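Local atomic coordinates of restriction endonuclease R.BpuJI (Bacillus pumilus, PDB entry 5HNF), a protein that probably cleaves DNA as a restriction endonuclease, its N-terminal DNA-binding domain being held here with pyrene- and phenanthrene-modified DNA. Residues N154-S159 with E185-D190; L158-I163 with N231-N236. All coordinates share one frame; numbering follows the deposited sequence.

Contact 1: residues N154-S159 with E185-D190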
ATOM      1  N   ASN A 154      10.664 -23.769  -3.950  1.00 14.87           N
ATOM      2  CA  ASN A 154      10.317 -24.618  -5.084  1.00 15.96           C
ATOM      3  C   ASN A 154      11.154 -24.354  -6.335  1.00 19.50           C
ATOM      4  O   ASN A 154      10.851 -24.873  -7.418  1.00 19.68           O
ATOM      5  CB  ASN A 154       8.832 -24.438  -5.403  1.00 19.69           C
ATOM      6  CG  ASN A 154       7.947 -25.210  -4.452  1.00 20.24           C
ATOM      7  OD1 ASN A 154       7.537 -26.333  -4.744  1.00 26.30           O
ATOM      8  ND2 ASN A 154       7.661 -24.630  -3.309  1.00 17.94           N
ATOM      9  N   ASN A 155      12.216 -23.566  -6.180  1.00 16.63           N
ATOM     10  CA  ASN A 155      13.142 -23.285  -7.275  1.00 18.04           C
ATOM     11  C   ASN A 155      12.445 -22.715  -8.520  1.00 21.91           C
ATOM     12  O   ASN A 155      12.804 -23.045  -9.641  1.00 22.62           O
ATOM     13  CB  ASN A 155      13.938 -24.562  -7.646  1.00 22.33           C
ATOM     14  CG  ASN A 155      14.821 -25.053  -6.498  1.00 35.62           C
ATOM     15  OD1 ASN A 155      15.315 -24.252  -5.698  1.00 34.52           O
ATOM     16  ND2 ASN A 155      15.029 -26.371  -6.419  1.00 40.82           N
ATOM     17  N   ILE A 156      11.453 -21.854  -8.323  1.00 18.53           N
ATOM     18  CA  ILE A 156      10.937 -21.068  -9.435  1.00 18.55           C
ATOM     19  C   ILE A 156      11.020 -19.564  -9.158  1.00 15.87           C
ATOM     20  O   ILE A 156      11.173 -19.115  -8.002  1.00 20.82           O
ATOM     21  CB  ILE A 156       9.464 -21.449  -9.791  1.00 19.07           C
ATOM     22  CG1 ILE A 156       8.512 -21.071  -8.642  1.00 21.26           C
ATOM     23  CG2 ILE A 156       9.374 -22.925 -10.170  1.00 17.21           C
ATOM     24  CD1 ILE A 156       7.045 -21.223  -9.012  1.00 22.01           C
ATOM     25  N   GLN A 157      11.002 -18.789 -10.223  1.00 16.47           N
ATOM     26  CA  GLN A 157      10.993 -17.332 -10.095  1.00 14.84           C
ATOM     27  C   GLN A 157       9.660 -16.797 -10.562  1.00 17.73           C
ATOM     28  O   GLN A 157       9.097 -17.279 -11.560  1.00 21.07           O
ATOM     29  CB  GLN A 157      12.128 -16.703 -10.894  1.00 20.16           C
ATOM     30  CG  GLN A 157      13.509 -17.188 -10.470  1.00 30.27           C
ATOM     31  CD  GLN A 157      14.621 -16.603 -11.327  1.00 34.08           C
ATOM     32  OE1 GLN A 157      15.552 -15.993 -10.810  1.00 42.16           O
ATOM     33  NE2 GLN A 157      14.525 -16.790 -12.640  1.00 31.95           N
ATOM     34  N   LEU A 158       9.150 -15.797  -9.858  1.00 17.15           N
ATOM     35  CA  LEU A 158       7.862 -15.230 -10.225  1.00 16.23           C
ATOM     36  C   LEU A 158       7.998 -13.911 -10.959  1.00 15.60           C
ATOM     37  O   LEU A 158       8.879 -13.111 -10.658  1.00 15.86           O
ATOM     38  CB  LEU A 158       6.994 -15.015  -8.992  1.00 16.02           C
ATOM     39  CG  LEU A 158       6.775 -16.238  -8.116  1.00 15.33           C
ATOM     40  CD1 LEU A 158       5.809 -15.880  -6.994  1.00 18.47           C
ATOM     41  CD2 LEU A 158       6.232 -17.403  -8.940  1.00 15.54           C
ATOM     42  N   SER A 159       7.120 -13.674 -11.927  1.00 16.41           N
ATOM     43  CA  SER A 159       7.104 -12.386 -12.605  1.00 16.98           C
ATOM     44  C   SER A 159       6.147 -11.420 -11.928  1.00 15.06           C
ATOM     45  O   SER A 159       5.364 -11.814 -11.077  1.00 14.99           O
ATOM     46  CB  SER A 159       6.685 -12.561 -14.062  1.00 17.55           C
ATOM     47  OG  SER A 159       5.308 -12.944 -14.127  1.00 15.79           O
ATOM     48  N   GLU A 185       1.700 -23.943  -6.204  1.00 18.52           N
ATOM     49  CA  GLU A 185       1.277 -25.161  -6.906  1.00 19.35           C
ATOM     50  C   GLU A 185       0.484 -24.888  -8.185  1.00 19.65           C
ATOM     51  O   GLU A 185       0.712 -25.530  -9.215  1.00 22.03           O
ATOM     52  CB  GLU A 185       0.438 -26.035  -5.974  1.00 20.14           C
ATOM     53  CG  GLU A 185       1.231 -26.709  -4.891  1.00 26.44           C
ATOM     54  CD  GLU A 185       0.349 -27.406  -3.867  1.00 34.12           C
ATOM     55  OE1 GLU A 185      -0.877 -27.155  -3.849  1.00 37.12           O
ATOM     56  OE2 GLU A 185       0.894 -28.208  -3.075  1.00 36.15           O
ATOM     57  N   LYS A 186      -0.473 -23.964  -8.095  1.00 19.38           N
ATOM     58  CA  LYS A 186      -1.241 -23.533  -9.252  1.00 20.54           C
ATOM     59  C   LYS A 186      -0.360 -22.916 -10.336  1.00 22.42           C
ATOM     60  O   LYS A 186      -0.542 -23.209 -11.515  1.00 22.11           O
ATOM     61  CB  LYS A 186      -2.315 -22.536  -8.819  1.00 21.13           C
ATOM     62  CG  LYS A 186      -3.259 -22.107  -9.934  1.00 21.01           C
ATOM     63  CD  LYS A 186      -4.169 -23.242 -10.369  1.00 28.62           C
ATOM     64  CE  LYS A 186      -5.177 -22.766 -11.383  1.00 39.48           C
ATOM     65  NZ  LYS A 186      -4.528 -22.372 -12.656  1.00 45.61           N
ATOM     66  N   ILE A 187       0.584 -22.056  -9.948  1.00 18.48           N
ATOM     67  CA  ILE A 187       1.471 -21.450 -10.934  1.00 19.08           C
ATOM     68  C   ILE A 187       2.304 -22.507 -11.651  1.00 19.03           C
ATOM     69  O   ILE A 187       2.434 -22.491 -12.878  1.00 20.16           O
ATOM     70  CB  ILE A 187       2.377 -20.408 -10.279  1.00 15.67           C
ATOM     71  CG1 ILE A 187       1.523 -19.199  -9.881  1.00 17.04           C
ATOM     72  CG2 ILE A 187       3.510 -19.950 -11.220  1.00 18.84           C
ATOM     73  CD1 ILE A 187       2.319 -18.171  -9.035  1.00 13.82           C
ATOM     74  N   ILE A 188       2.830 -23.455 -10.888  1.00 19.37           N
ATOM     75  CA  ILE A 188       3.614 -24.545 -11.469  1.00 16.98           C
ATOM     76  C   ILE A 188       2.741 -25.396 -12.391  1.00 17.46           C
ATOM     77  O   ILE A 188       3.182 -25.790 -13.468  1.00 21.62           O
ATOM     78  CB  ILE A 188       4.253 -25.413 -10.383  1.00 17.77           C
ATOM     79  CG1 ILE A 188       5.368 -24.623  -9.698  1.00 17.21           C
ATOM     80  CG2 ILE A 188       4.821 -26.718 -10.966  1.00 19.34           C
ATOM     81  CD1 ILE A 188       5.921 -25.283  -8.441  1.00 21.41           C
ATOM     82  N   GLU A 189       1.503 -25.654 -11.987  1.00 19.19           N
ATOM     83  CA  GLU A 189       0.575 -26.399 -12.835  1.00 26.19           C
ATOM     84  C   GLU A 189       0.307 -25.676 -14.161  1.00 27.31           C
ATOM     85  O   GLU A 189       0.332 -26.302 -15.225  1.00 29.00           O
ATOM     86  CB  GLU A 189      -0.740 -26.651 -12.097  1.00 29.29           C
ATOM     87  CG  GLU A 189      -1.841 -27.254 -12.953  1.00 42.05           C
ATOM     88  CD  GLU A 189      -3.222 -27.043 -12.353  1.00 50.41           C
ATOM     89  OE1 GLU A 189      -3.342 -27.068 -11.109  1.00 54.87           O
ATOM     90  OE2 GLU A 189      -4.186 -26.831 -13.123  1.00 52.30           O
ATOM     91  N   ASP A 190       0.056 -24.367 -14.103  1.00 21.49           N
ATOM     92  CA  ASP A 190      -0.289 -23.602 -15.314  1.00 21.23           C
ATOM     93  C   ASP A 190       0.899 -23.559 -16.268  1.00 25.42           C
ATOM     94  O   ASP A 190       0.745 -23.683 -17.476  1.00 28.08           O
ATOM     95  CB  ASP A 190      -0.736 -22.175 -14.967  1.00 18.26           C
ATOM     96  CG  ASP A 190      -2.176 -22.107 -14.496  1.00 22.37           C
ATOM     97  OD1 ASP A 190      -2.899 -23.118 -14.636  1.00 27.02           O
ATOM     98  OD2 ASP A 190      -2.607 -21.045 -14.002  1.00 23.21           O
TER
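Asp190 OD2 is gripped twice on the helix that carries Ile187 and Ile188 against Ile156 and Leu158. Lys186 NZ lies 2.7 Å from Asp190 OD2, and Tyr166 OH is hydrogen-bonded to the same oxygen. Lys186 NZ also meets Asp190 OD1 at 2.7 Å. The ammonium sits on the syn side of both oxygens, 25° out of the carboxylate plane. This salt bridge spans one helical turn and takes no part in the packing against residues 154-159.

The contact itself is apolar. Ile156 CD1 packs on Ile188 CG1 at 3.9 Å, the two side chains crossing at a slant. Ile156 holds CG1 between its backbone N and carbonyl carbon (chi1 66°), and CD1 extends from there to the helix. Ile156 CD1 is also 4.4 Å from Ile187 CG2. Leu158 CD2 meets Ile187 CD1 at 4.0 Å, with the two chains nearly perpendicular. At the outer end, Asn154 OD1 approaches Ile188 CD1 at 4.2 Å, while Asn154 ND2 is bonded back to Thr150 O.

A Schellman motif with Asn155 at C-prime ends helix 140-153 and turns the chain into this extended run. From there Ile156 and Leu158 lie against helix 180-192. Leu158 also rests on Val147 and Ala151 of helix 140-153 and on Ile163 of helix 160-168, which places this strand start among three helices.

Contact 2: residues L158-I163 with N231-N236; sequences LSKDDI and NLVKLN
Leu158 and Ser159 run antiparallel to Leu232 and Val233, and the non-hydrogen-bonded pair Ser159-Leu232 has its CA atoms 4.2 Å apart. This is an outer edge of a small three-stranded antiparallel sheet, and its topology with the nearby helices is consistent with a winged-helix fold. Two backbone bonds flank the pair. Val233 N donates to Leu158 O at 3.0 Å in a nearly straight bond, and Lys160 N donates to Asn231 O at 2.9 Å.

The strand passes directly into helix 160-168 through a capping box. Asp162 N donates to Ser159 OG at 3.0 Å, and Ser159 N donates to Asp162 OD2 at 2.9 Å. The OG lies between the backbone N and carbonyl carbon of Ser159 (chi1 69°), which turns it to the helix start. Asp162 OD2 also forms a salt bridge with Arg191.

Lys160 lies across Val233 at about a right angle, with CG 3.9 Å from Val233 CG2. A bend at chi3 (-59°) brings its CE beside Asn231 OD1. Beyond the two segments, Lys160 NZ makes a long, weak ion pair with a phosphate of the bound DNA. An alanine here would probably leave Val233 CG2 without this cover and the phosphate without its distant amine.

Waters bridge several polar groups. Asn231 OD1 and ND2 reach Asp161 OD2 through two waters, the bond from water 3 to the carboxylate being weak. Another water accepts from Leu158 N and donates to Val233 O at 2.6 Å.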
ATOM      1  N   LEU A 158       9.150 -15.797  -9.858  1.00 17.15           N
ATOM      2  CA  LEU A 158       7.862 -15.230 -10.225  1.00 16.23           C
ATOM      3  C   LEU A 158       7.998 -13.911 -10.959  1.00 15.60           C
ATOM      4  O   LEU A 158       8.879 -13.111 -10.658  1.00 15.86           O
ATOM      5  CB  LEU A 158       6.994 -15.015  -8.992  1.00 16.02           C
ATOM      6  CG  LEU A 158       6.775 -16.238  -8.116  1.00 15.33           C
ATOM      7  CD1 LEU A 158       5.809 -15.880  -6.994  1.00 18.47           C
ATOM      8  CD2 LEU A 158       6.232 -17.403  -8.940  1.00 15.54           C
ATOM      9  N   SER A 159       7.120 -13.674 -11.927  1.00 16.41           N
ATOM     10  CA  SER A 159       7.104 -12.386 -12.605  1.00 16.98           C
ATOM     11  C   SER A 159       6.147 -11.420 -11.928  1.00 15.06           C
ATOM     12  O   SER A 159       5.364 -11.814 -11.077  1.00 14.99           O
ATOM     13  CB  SER A 159       6.685 -12.561 -14.062  1.00 17.55           C
ATOM     14  OG  SER A 159       5.308 -12.944 -14.127  1.00 15.79           O
ATOM     15  N   LYS A 160       6.195 -10.165 -12.343  1.00 15.53           N
ATOM     16  CA  LYS A 160       5.206  -9.172 -11.914  1.00 14.62           C
ATOM     17  C   LYS A 160       3.785  -9.624 -12.314  1.00 14.55           C
ATOM     18  O   LYS A 160       2.822  -9.442 -11.558  1.00 14.66           O
ATOM     19  CB  LYS A 160       5.528  -7.788 -12.515  1.00 17.93           C
ATOM     20  CG  LYS A 160       6.783  -7.142 -11.934  1.00 18.46           C
ATOM     21  CD  LYS A 160       7.144  -5.817 -12.616  1.00 27.57           C
ATOM     22  CE  LYS A 160       7.387  -5.972 -14.111  1.00 31.78           C
ATOM     23  NZ  LYS A 160       7.801  -4.688 -14.766  1.00 33.48           N
ATOM     24  N   ASP A 161       3.650 -10.205 -13.511  1.00 18.00           N
ATOM     25  CA  ASP A 161       2.349 -10.711 -13.955  1.00 17.11           C
ATOM     26  C   ASP A 161       1.842 -11.859 -13.077  1.00 15.72           C
ATOM     27  O   ASP A 161       0.637 -11.951 -12.813  1.00 17.47           O
ATOM     28  CB  ASP A 161       2.410 -11.171 -15.415  1.00 18.44           C
ATOM     29  CG  ASP A 161       2.539 -10.012 -16.400  1.00 22.14           C
ATOM     30  OD1 ASP A 161       1.855  -8.981 -16.235  1.00 21.15           O
ATOM     31  OD2 ASP A 161       3.324 -10.136 -17.364  1.00 25.97           O
ATOM     32  N   ASP A 162       2.738 -12.752 -12.659  1.00 16.24           N
ATOM     33  CA  ASP A 162       2.365 -13.790 -11.701  1.00 14.99           C
ATOM     34  C   ASP A 162       1.824 -13.189 -10.400  1.00 14.91           C
ATOM     35  O   ASP A 162       0.815 -13.636  -9.864  1.00 13.86           O
ATOM     36  CB  ASP A 162       3.554 -14.681 -11.355  1.00 15.92           C
ATOM     37  CG  ASP A 162       3.999 -15.551 -12.502  1.00 19.54           C
ATOM     38  OD1 ASP A 162       3.148 -16.017 -13.313  1.00 17.42           O
ATOM     39  OD2 ASP A 162       5.220 -15.813 -12.551  1.00 18.71           O
ATOM     40  N   ILE A 163       2.551 -12.237  -9.817  1.00 13.49           N
ATOM     41  CA  ILE A 163       2.078 -11.634  -8.583  1.00 13.00           C
ATOM     42  C   ILE A 163       0.731 -10.959  -8.827  1.00 13.86           C
ATOM     43  O   ILE A 163      -0.171 -11.057  -7.999  1.00 14.73           O
ATOM     44  CB  ILE A 163       3.109 -10.638  -8.026  1.00 14.32           C
ATOM     45  CG1 ILE A 163       4.415 -11.382  -7.724  1.00 21.51           C
ATOM     46  CG2 ILE A 163       2.579  -9.977  -6.759  1.00 14.50           C
ATOM     47  CD1 ILE A 163       4.311 -12.350  -6.600  1.00 24.16           C
ATOM     48  N   ASN A 231      11.475  -8.459 -15.578  1.00 26.27           N
ATOM     49  CA  ASN A 231      10.108  -8.931 -15.394  1.00 27.30           C
ATOM     50  C   ASN A 231       9.913  -9.614 -14.040  1.00 21.82           C
ATOM     51  O   ASN A 231       8.793  -9.894 -13.633  1.00 20.15           O
ATOM     52  CB  ASN A 231       9.721  -9.892 -16.510  1.00 32.93           C
ATOM     53  CG  ASN A 231       8.253  -9.832 -16.825  1.00 39.02           C
ATOM     54  OD1 ASN A 231       7.656  -8.761 -16.803  1.00 42.08           O
ATOM     55  ND2 ASN A 231       7.651 -10.985 -17.096  1.00 44.24           N
ATOM     56  N   LEU A 232      11.007  -9.875 -13.338  1.00 20.01           N
ATOM     57  CA  LEU A 232      10.947 -10.788 -12.204  1.00 16.75           C
ATOM     58  C   LEU A 232      10.966 -10.060 -10.885  1.00 16.05           C
ATOM     59  O   LEU A 232      11.494  -8.963 -10.792  1.00 19.02           O
ATOM     60  CB  LEU A 232      12.119 -11.762 -12.244  1.00 18.00           C
ATOM     61  CG  LEU A 232      12.198 -12.656 -13.479  1.00 20.64           C
ATOM     62  CD1 LEU A 232      13.456 -13.532 -13.409  1.00 19.03           C
ATOM     63  CD2 LEU A 232      10.921 -13.501 -13.598  1.00 24.57           C
ATOM     64  N   VAL A 233      10.397 -10.690  -9.865  1.00 15.48           N
ATOM     65  CA  VAL A 233      10.375 -10.136  -8.528  1.00 15.61           C
ATOM     66  C   VAL A 233      11.188 -11.082  -7.668  1.00 19.13           C
ATOM     67  O   VAL A 233      10.888 -12.265  -7.597  1.00 22.06           O
ATOM     68  CB  VAL A 233       8.939 -10.000  -7.973  1.00 17.57           C
ATOM     69  CG1 VAL A 233       8.979  -9.456  -6.536  1.00 17.77           C
ATOM     70  CG2 VAL A 233       8.113  -9.079  -8.846  1.00 19.01           C
ATOM     71  N   LYS A 234      12.215 -10.547  -7.011  1.00 16.30           N
ATOM     72  CA  LYS A 234      13.177 -11.368  -6.286  1.00 15.30           C
ATOM     73  C   LYS A 234      13.378 -10.827  -4.872  1.00 13.85           C
ATOM     74  O   LYS A 234      13.480  -9.613  -4.658  1.00 17.24           O
ATOM     75  CB  LYS A 234      14.530 -11.388  -7.008  1.00 16.45           C
ATOM     76  CG  LYS A 234      14.476 -11.896  -8.443  1.00 21.34           C
ATOM     77  CD  LYS A 234      15.862 -11.829  -9.060  1.00 32.12           C
ATOM     78  CE  LYS A 234      15.863 -12.274 -10.511  1.00 35.61           C
ATOM     79  NZ  LYS A 234      17.253 -12.291 -11.051  1.00 36.81           N
ATOM     80  N   LEU A 235      13.464 -11.733  -3.910  1.00 14.81           N
ATOM     81  CA  LEU A 235      13.791 -11.336  -2.549  1.00 12.69           C
ATOM     82  C   LEU A 235      15.218 -10.832  -2.429  1.00 16.87           C
ATOM     83  O   LEU A 235      16.143 -11.338  -3.105  1.00 17.86           O
ATOM     84  CB  LEU A 235      13.600 -12.498  -1.565  1.00 13.23           C
ATOM     85  CG  LEU A 235      12.144 -12.945  -1.400  1.00 15.16           C
ATOM     86  CD1 LEU A 235      12.032 -14.326  -0.798  1.00 16.85           C
ATOM     87  CD2 LEU A 235      11.360 -11.907  -0.572  1.00 13.49           C
ATOM     88  N   ASN A 236      15.398  -9.865  -1.533  1.00 14.17           N
ATOM     89  CA  ASN A 236      16.724  -9.395  -1.176  1.00 16.40           C
ATOM     90  C   ASN A 236      17.161 -10.110   0.088  1.00 14.73           C
ATOM     91  O   ASN A 236      16.808  -9.704   1.181  1.00 15.53           O
ATOM     92  CB  ASN A 236      16.738  -7.883  -0.963  1.00 16.38           C
ATOM     93  CG  ASN A 236      18.080  -7.393  -0.465  1.00 17.34           C
ATOM     94  OD1 ASN A 236      19.103  -8.075  -0.626  1.00 19.14           O
ATOM     95  ND2 ASN A 236      18.087  -6.216   0.132  1.00 16.02           N
TER
HETATM   96  O   HOH W   1      10.513 -14.845  -7.663  1.00 21.01           O
HETATM   97  O   HOH W   2       4.792 -12.032 -18.115  1.00 36.66           O
HETATM   98  O   HOH W   3       5.470  -9.383 -15.778  1.00 37.23           O

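Both contacts start from the short strand 158-159 and share Leu158 and Ser159. Each is partly buried. Contact 1 joins the run before and into this strand to helix 180-192 and has no hydrogen bond across it. Contact 2 joins the strand and the first turn of the next helix to strand 232-235, using backbone bonds, waters and one small apolar patch. Leu158 serves both: its side chain goes to the helix, its carbonyl to the strand. Arg191 also ties them, since its NH2 meets Gln157 O and Asp162 OD2. Contact 2 comes within about 4 Å of the DNA at its nearest atom, contact 1 within about 11 Å.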